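Local coordinates for prophage lambdalm01, antigen B (Listeria monocytogenes, PDB 4ACV), which probably acts as a phage tail terminator, the type of protein that ends tail growth in long-tailed phages, at residues L80-F85 and T115-S120; I62-N67 and E75-L80. All blocks are in the same frame, centred on the assembly; numbering follows the deposited sequence.

Interaction 1 (L80-F85 and T115-S120); sequences LIQMGF and TSFEVS
I81 and F117 mark where the two backbones come nearest, with I81 CA 8.9 Å from F117 CA. The segment 80-85 is the end of helix 71-82 and the loop after it. The segment 115-120 is part of strand 110-122. The contact is a helix laid on an antiparallel sheet, in a chain assigned to a putative tail terminator family. G84 has left the helix with positive phi; the chain then turns, and the end of the F85 ring reaches the same strand. Within that turn G84 N donates a hydrogen bond to I81 O.

No hydrogen bond links the two segments, and the contact is almost wholly apolar. I81 lies over one face of the F117 ring. Its CG2 makes a CH-pi contact, 3.9 Å from the ring centroid and only 7° off the normal. The other branch reaches the rim, with I81 CD1 3.6 Å from F117 CE2. Q82 passes the same ring at about a right angle and touches CE1 with CG. Its amide goes on to the backbone of a neighbouring chain, where NE2 is hydrogen-bonded. The ring of H98 also meets F117.

F85 meets the strand two residues further along, at V119. A12 and V13 of helix 6-19 touch its side chain. The ring points its edge at V119, with F85 CZ 3.9 Å from V119 CG1.

Interaction 2 (I62-N67 and E75-L80); sequences IHHYTN and EMIDTL. Unlike the reference sequence in segment 75-80: M76 (reference Lys).
I77 of helix 71-82 packs against I62 and H64 of strand 55-66. The two backbones are nearest at I62 and I77, whose CA atoms are 8.4 Å apart. I62 and H64 are alternate residues of the strand, so both face the helix. This is the helix-on-sheet layer of the domain.

The I77 side chain starts at CB, which points toward the strand, and then divides. The CG2 branch meets I62, with I77 CG2 3.8 Å from I62 CG2. CG1 carries CD1 outward. With chi2 at 169° the chain is extended, and CD1 reaches the H64 ring. There it sits over one face, 3.8 Å above the plane and offset toward the rim. I77 CD1 is 3.8 Å from H64 ND1 and 4.1 Å from H64 CE1. The methyl lies 24° off the ring normal, so this is a CH-pi contact. L23 and T38 also touch I77.

With CG anti to the backbone N (chi1 -167°), the H64 ring is placed against I77 CD1. Its two nitrogens bond outside these segments, ND1 to T38 OG1 and NE2 to D70 OD2. Two such bonds should fix the rotation of the ring and hold its face toward I77. The D70 carboxylate would probably favour a proton on NE2. The chemistry is thus split: the ring's nitrogens are spent on polar partners, and its face is given to a methyl group.

Interactions 1 and 2 are two successive parts of one helix-sheet interface, with centres about 12 Å apart. Both use helix 71-82, and L80 belongs to both. I77 and I81 are four residues apart on that helix. The strands they meet, 55-66 and 110-122, are antiparallel neighbours in the sheet, and I62 N is 2.7 Å from T115 O in a probable hydrogen bond. The contacts also meet directly: I81 CD1 lies 3.4 Å from I62 CG1, so I62 packs against both isoleucines. D78 joins them too, with OD1 3.5 Å from F117 CZ.

Interaction 1 (L80-F85 and T115-S120)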
loop_
_atom_site.group_PDB
_atom_site.type_symbol
_atom_site.label_atom_id
_atom_site.label_comp_id
_atom_site.label_asym_id
_atom_site.label_seq_id
_atom_site.Cartn_x
_atom_site.Cartn_y
_atom_site.Cartn_z
ATOM N N LEU B 80 19.880 11.295 -23.481
ATOM C CA LEU B 80 19.040 11.528 -24.645
ATOM C C LEU B 80 17.590 11.807 -24.243
ATOM O O LEU B 80 16.979 12.760 -24.723
ATOM C CB LEU B 80 19.120 10.353 -25.619
ATOM C CG LEU B 80 20.477 10.276 -26.331
ATOM C CD1 LEU B 80 20.626 8.994 -27.161
ATOM C CD2 LEU B 80 20.716 11.526 -27.182
ATOM N N ILE B 81 17.055 10.985 -23.349
ATOM C CA ILE B 81 15.680 11.145 -22.900
ATOM C C ILE B 81 15.461 12.521 -22.247
ATOM O O ILE B 81 14.459 13.187 -22.512
ATOM C CB ILE B 81 15.269 10.006 -21.943
ATOM C CG1 ILE B 81 15.267 8.661 -22.673
ATOM C CG2 ILE B 81 13.912 10.266 -21.366
ATOM C CD1 ILE B 81 15.132 7.467 -21.740
ATOM N N GLN B 82 16.409 12.951 -21.416
ATOM C CA GLN B 82 16.325 14.277 -20.800
ATOM C C GLN B 82 16.453 15.437 -21.791
ATOM O O GLN B 82 16.026 16.547 -21.495
ATOM C CB GLN B 82 17.386 14.435 -19.719
ATOM C CG GLN B 82 17.152 13.585 -18.505
ATOM C CD GLN B 82 18.046 13.985 -17.373
ATOM O OE1 GLN B 82 17.794 14.987 -16.706
ATOM N NE2 GLN B 82 19.109 13.217 -17.150
ATOM N N MET B 83 17.072 15.185 -22.943
ATOM C CA MET B 83 17.222 16.188 -23.994
ATOM C C MET B 83 15.903 16.385 -24.736
ATOM O O MET B 83 15.755 17.316 -25.510
ATOM C CB MET B 83 18.318 15.773 -24.987
ATOM C CG MET B 83 19.728 16.235 -24.622
ATOM S SD MET B 83 21.006 15.730 -25.825
ATOM C CE MET B 83 20.201 16.088 -27.386
ATOM N N GLY B 84 14.947 15.497 -24.503
ATOM C CA GLY B 84 13.634 15.647 -25.094
ATOM C C GLY B 84 13.416 14.805 -26.330
ATOM O O GLY B 84 14.321 14.130 -26.819
ATOM N N PHE B 85 12.187 14.846 -26.824
ATOM C CA PHE B 85 11.777 14.102 -28.004
ATOM C C PHE B 85 10.626 14.870 -28.639
ATOM O O PHE B 85 9.855 15.513 -27.932
ATOM C CB PHE B 85 11.347 12.682 -27.617
ATOM C CG PHE B 85 10.579 12.608 -26.318
ATOM C CD1 PHE B 85 11.249 12.485 -25.100
ATOM C CD2 PHE B 85 9.189 12.664 -26.309
ATOM C CE1 PHE B 85 10.548 12.406 -23.900
ATOM C CE2 PHE B 85 8.481 12.597 -25.109
ATOM C CZ PHE B 85 9.160 12.467 -23.903
ATOM N N THR B 115 15.570 2.815 -14.878
ATOM C CA THR B 115 15.529 4.257 -14.689
ATOM C C THR B 115 14.117 4.775 -14.932
ATOM O O THR B 115 13.553 4.575 -16.003
ATOM C CB THR B 115 16.483 4.959 -15.667
ATOM O OG1 THR B 115 17.820 4.481 -15.462
ATOM C CG2 THR B 115 16.417 6.478 -15.484
ATOM N N SER B 116 13.553 5.454 -13.943
ATOM C CA SER B 116 12.171 5.904 -14.029
ATOM C C SER B 116 12.039 7.390 -14.287
ATOM O O SER B 116 12.671 8.224 -13.630
ATOM C CB SER B 116 11.376 5.495 -12.787
ATOM O OG SER B 116 11.255 4.080 -12.732
ATOM N N PHE B 117 11.196 7.700 -15.265
ATOM C CA PHE B 117 10.946 9.069 -15.696
ATOM C C PHE B 117 9.500 9.494 -15.535
ATOM O O PHE B 117 8.568 8.678 -15.553
ATOM C CB PHE B 117 11.313 9.229 -17.173
ATOM C CG PHE B 117 12.785 9.129 -17.449
ATOM C CD1 PHE B 117 13.610 10.241 -17.288
ATOM C CD2 PHE B 117 13.345 7.934 -17.877
ATOM C CE1 PHE B 117 14.973 10.160 -17.549
ATOM C CE2 PHE B 117 14.707 7.844 -18.142
ATOM C CZ PHE B 117 15.521 8.959 -17.979
ATOM N N GLU B 118 9.331 10.796 -15.386
ATOM C CA GLU B 118 8.026 11.416 -15.484
ATOM C C GLU B 118 8.159 12.555 -16.467
ATOM O O GLU B 118 9.008 13.421 -16.300
ATOM C CB GLU B 118 7.584 11.978 -14.141
ATOM C CG GLU B 118 6.306 12.781 -14.235
ATOM C CD GLU B 118 5.866 13.317 -12.898
ATOM O OE1 GLU B 118 6.293 14.435 -12.533
ATOM O OE2 GLU B 118 5.101 12.614 -12.210
ATOM N N VAL B 119 7.329 12.551 -17.497
ATOM C CA VAL B 119 7.317 13.663 -18.428
ATOM C C VAL B 119 6.005 14.418 -18.367
ATOM O O VAL B 119 4.943 13.820 -18.245
ATOM C CB VAL B 119 7.577 13.222 -19.883
ATOM C CG1 VAL B 119 8.952 12.591 -20.000
ATOM C CG2 VAL B 119 6.488 12.282 -20.355
ATOM N N SER B 120 6.106 15.744 -18.445
ATOM C CA SER B 120 4.953 16.625 -18.531
ATOM C C SER B 120 4.771 17.092 -19.963
ATOM O O SER B 120 5.700 17.606 -20.597
ATOM C CB SER B 120 5.114 17.843 -17.621
ATOM O OG SER B 120 4.986 17.477 -16.261
#

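Interaction 2 (I62-N67 and E75-L80)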
loop_
_atom_site.group_PDB
_atom_site.type_symbol
_atom_site.label_atom_id
_atom_site.label_comp_id
_atom_site.label_asym_id
_atom_site.label_seq_id
_atom_site.Cartn_x
_atom_site.Cartn_y
_atom_site.Cartn_z
ATOM N N ILE B 62 12.938 3.002 -18.159
ATOM C CA ILE B 62 13.824 2.351 -19.108
ATOM C C ILE B 62 14.516 1.180 -18.436
ATOM O O ILE B 62 15.172 1.355 -17.410
ATOM C CB ILE B 62 14.883 3.309 -19.652
ATOM C CG1 ILE B 62 14.212 4.500 -20.329
ATOM C CG2 ILE B 62 15.801 2.573 -20.623
ATOM C CD1 ILE B 62 13.354 4.114 -21.520
ATOM N N HIS B 63 14.348 -0.009 -19.016
ATOM C CA HIS B 63 15.005 -1.220 -18.539
ATOM C C HIS B 63 16.191 -1.566 -19.419
ATOM O O HIS B 63 16.019 -1.919 -20.577
ATOM C CB HIS B 63 14.028 -2.393 -18.518
ATOM C CG HIS B 63 12.919 -2.230 -17.532
ATOM N ND1 HIS B 63 13.020 -2.650 -16.225
ATOM C CD2 HIS B 63 11.685 -1.681 -17.657
ATOM C CE1 HIS B 63 11.894 -2.379 -15.591
ATOM N NE2 HIS B 63 11.070 -1.792 -16.439
ATOM N N HIS B 64 17.389 -1.460 -18.859
ATOM C CA HIS B 64 18.628 -1.732 -19.586
ATOM C C HIS B 64 19.325 -2.978 -19.021
ATOM O O HIS B 64 19.946 -2.920 -17.957
ATOM C CB HIS B 64 19.548 -0.504 -19.507
ATOM C CG HIS B 64 20.705 -0.534 -20.457
ATOM N ND1 HIS B 64 20.558 -0.783 -21.807
ATOM C CD2 HIS B 64 22.028 -0.312 -20.261
ATOM C CE1 HIS B 64 21.741 -0.726 -22.396
ATOM N NE2 HIS B 64 22.649 -0.439 -21.481
ATOM N N TYR B 65 19.201 -4.102 -19.730
ATOM C CA TYR B 65 19.868 -5.351 -19.344
ATOM C C TYR B 65 21.148 -5.557 -20.134
ATOM O O TYR B 65 21.143 -5.501 -21.358
ATOM C CB TYR B 65 18.972 -6.562 -19.599
ATOM C CG TYR B 65 17.712 -6.617 -18.788
ATOM C CD1 TYR B 65 16.585 -5.903 -19.175
ATOM C CD2 TYR B 65 17.634 -7.408 -17.646
ATOM C CE1 TYR B 65 15.410 -5.965 -18.436
ATOM C CE2 TYR B 65 16.469 -7.477 -16.904
ATOM C CZ TYR B 65 15.356 -6.753 -17.304
ATOM O OH TYR B 65 14.185 -6.814 -16.576
ATOM N N THR B 66 22.236 -5.833 -19.433
ATOM C CA THR B 66 23.525 -6.038 -20.070
ATOM C C THR B 66 24.253 -7.179 -19.379
ATOM O O THR B 66 23.937 -7.528 -18.243
ATOM C CB THR B 66 24.384 -4.782 -19.960
ATOM O OG1 THR B 66 24.307 -4.291 -18.619
ATOM C CG2 THR B 66 23.877 -3.714 -20.903
ATOM N N ASN B 67 25.225 -7.755 -20.073
ATOM C CA ASN B 67 26.055 -8.817 -19.507
ATOM C C ASN B 67 26.837 -8.383 -18.266
ATOM O O ASN B 67 27.235 -9.211 -17.444
ATOM C CB ASN B 67 27.027 -9.323 -20.564
ATOM C CG ASN B 67 26.349 -10.153 -21.612
ATOM O OD1 ASN B 67 26.791 -10.210 -22.759
ATOM N ND2 ASN B 67 25.257 -10.806 -21.228
ATOM N N GLU B 75 23.919 6.010 -19.145
ATOM C CA GLU B 75 23.991 7.465 -19.243
ATOM C C GLU B 75 23.675 7.997 -20.639
ATOM O O GLU B 75 23.128 9.090 -20.775
ATOM C CB GLU B 75 25.366 7.976 -18.798
ATOM C CG GLU B 75 25.476 8.199 -17.301
ATOM C CD GLU B 75 26.813 8.792 -16.886
ATOM O OE1 GLU B 75 27.819 8.567 -17.596
ATOM O OE2 GLU B 75 26.859 9.479 -15.843
ATOM N N MET B 76 24.027 7.241 -21.673
ATOM C CA MET B 76 23.685 7.657 -23.023
ATOM C C MET B 76 22.163 7.755 -23.115
ATOM O O MET B 76 21.612 8.797 -23.473
ATOM C CB MET B 76 24.254 6.685 -24.062
ATOM C CG MET B 76 23.832 6.957 -25.516
ATOM S SD MET B 76 24.970 6.228 -26.716
ATOM C CE MET B 76 23.969 6.033 -28.179
ATOM N N ILE B 77 21.489 6.672 -22.752
ATOM C CA ILE B 77 20.044 6.633 -22.818
ATOM C C ILE B 77 19.460 7.740 -21.962
ATOM O O ILE B 77 18.600 8.506 -22.402
ATOM C CB ILE B 77 19.521 5.269 -22.348
ATOM C CG1 ILE B 77 19.923 4.183 -23.355
ATOM C CG2 ILE B 77 18.002 5.327 -22.139
ATOM C CD1 ILE B 77 19.690 2.749 -22.886
ATOM N N ASP B 78 19.951 7.817 -20.734
ATOM C CA ASP B 78 19.438 8.748 -19.747
ATOM C C ASP B 78 19.525 10.190 -20.248
ATOM O O ASP B 78 18.601 10.983 -20.073
ATOM C CB ASP B 78 20.244 8.603 -18.465
ATOM C CG ASP B 78 19.603 9.296 -17.294
ATOM O OD1 ASP B 78 18.738 8.675 -16.653
ATOM O OD2 ASP B 78 19.978 10.452 -17.001
ATOM N N THR B 79 20.645 10.526 -20.875
ATOM C CA THR B 79 20.879 11.886 -21.336
ATOM C C THR B 79 20.032 12.239 -22.559
ATOM O O THR B 79 19.526 13.352 -22.669
ATOM C CB THR B 79 22.368 12.108 -21.648
ATOM O OG1 THR B 79 23.138 11.902 -20.455
ATOM C CG2 THR B 79 22.604 13.516 -22.185
ATOM N N LEU B 80 19.880 11.295 -23.481
ATOM C CA LEU B 80 19.040 11.528 -24.645
ATOM C C LEU B 80 17.590 11.807 -24.243
ATOM O O LEU B 80 16.979 12.760 -24.723
ATOM C CB LEU B 80 19.120 10.353 -25.619
ATOM C CG LEU B 80 20.477 10.276 -26.331
ATOM C CD1 LEU B 80 20.626 8.994 -27.161
ATOM C CD2 LEU B 80 20.716 11.526 -27.182
#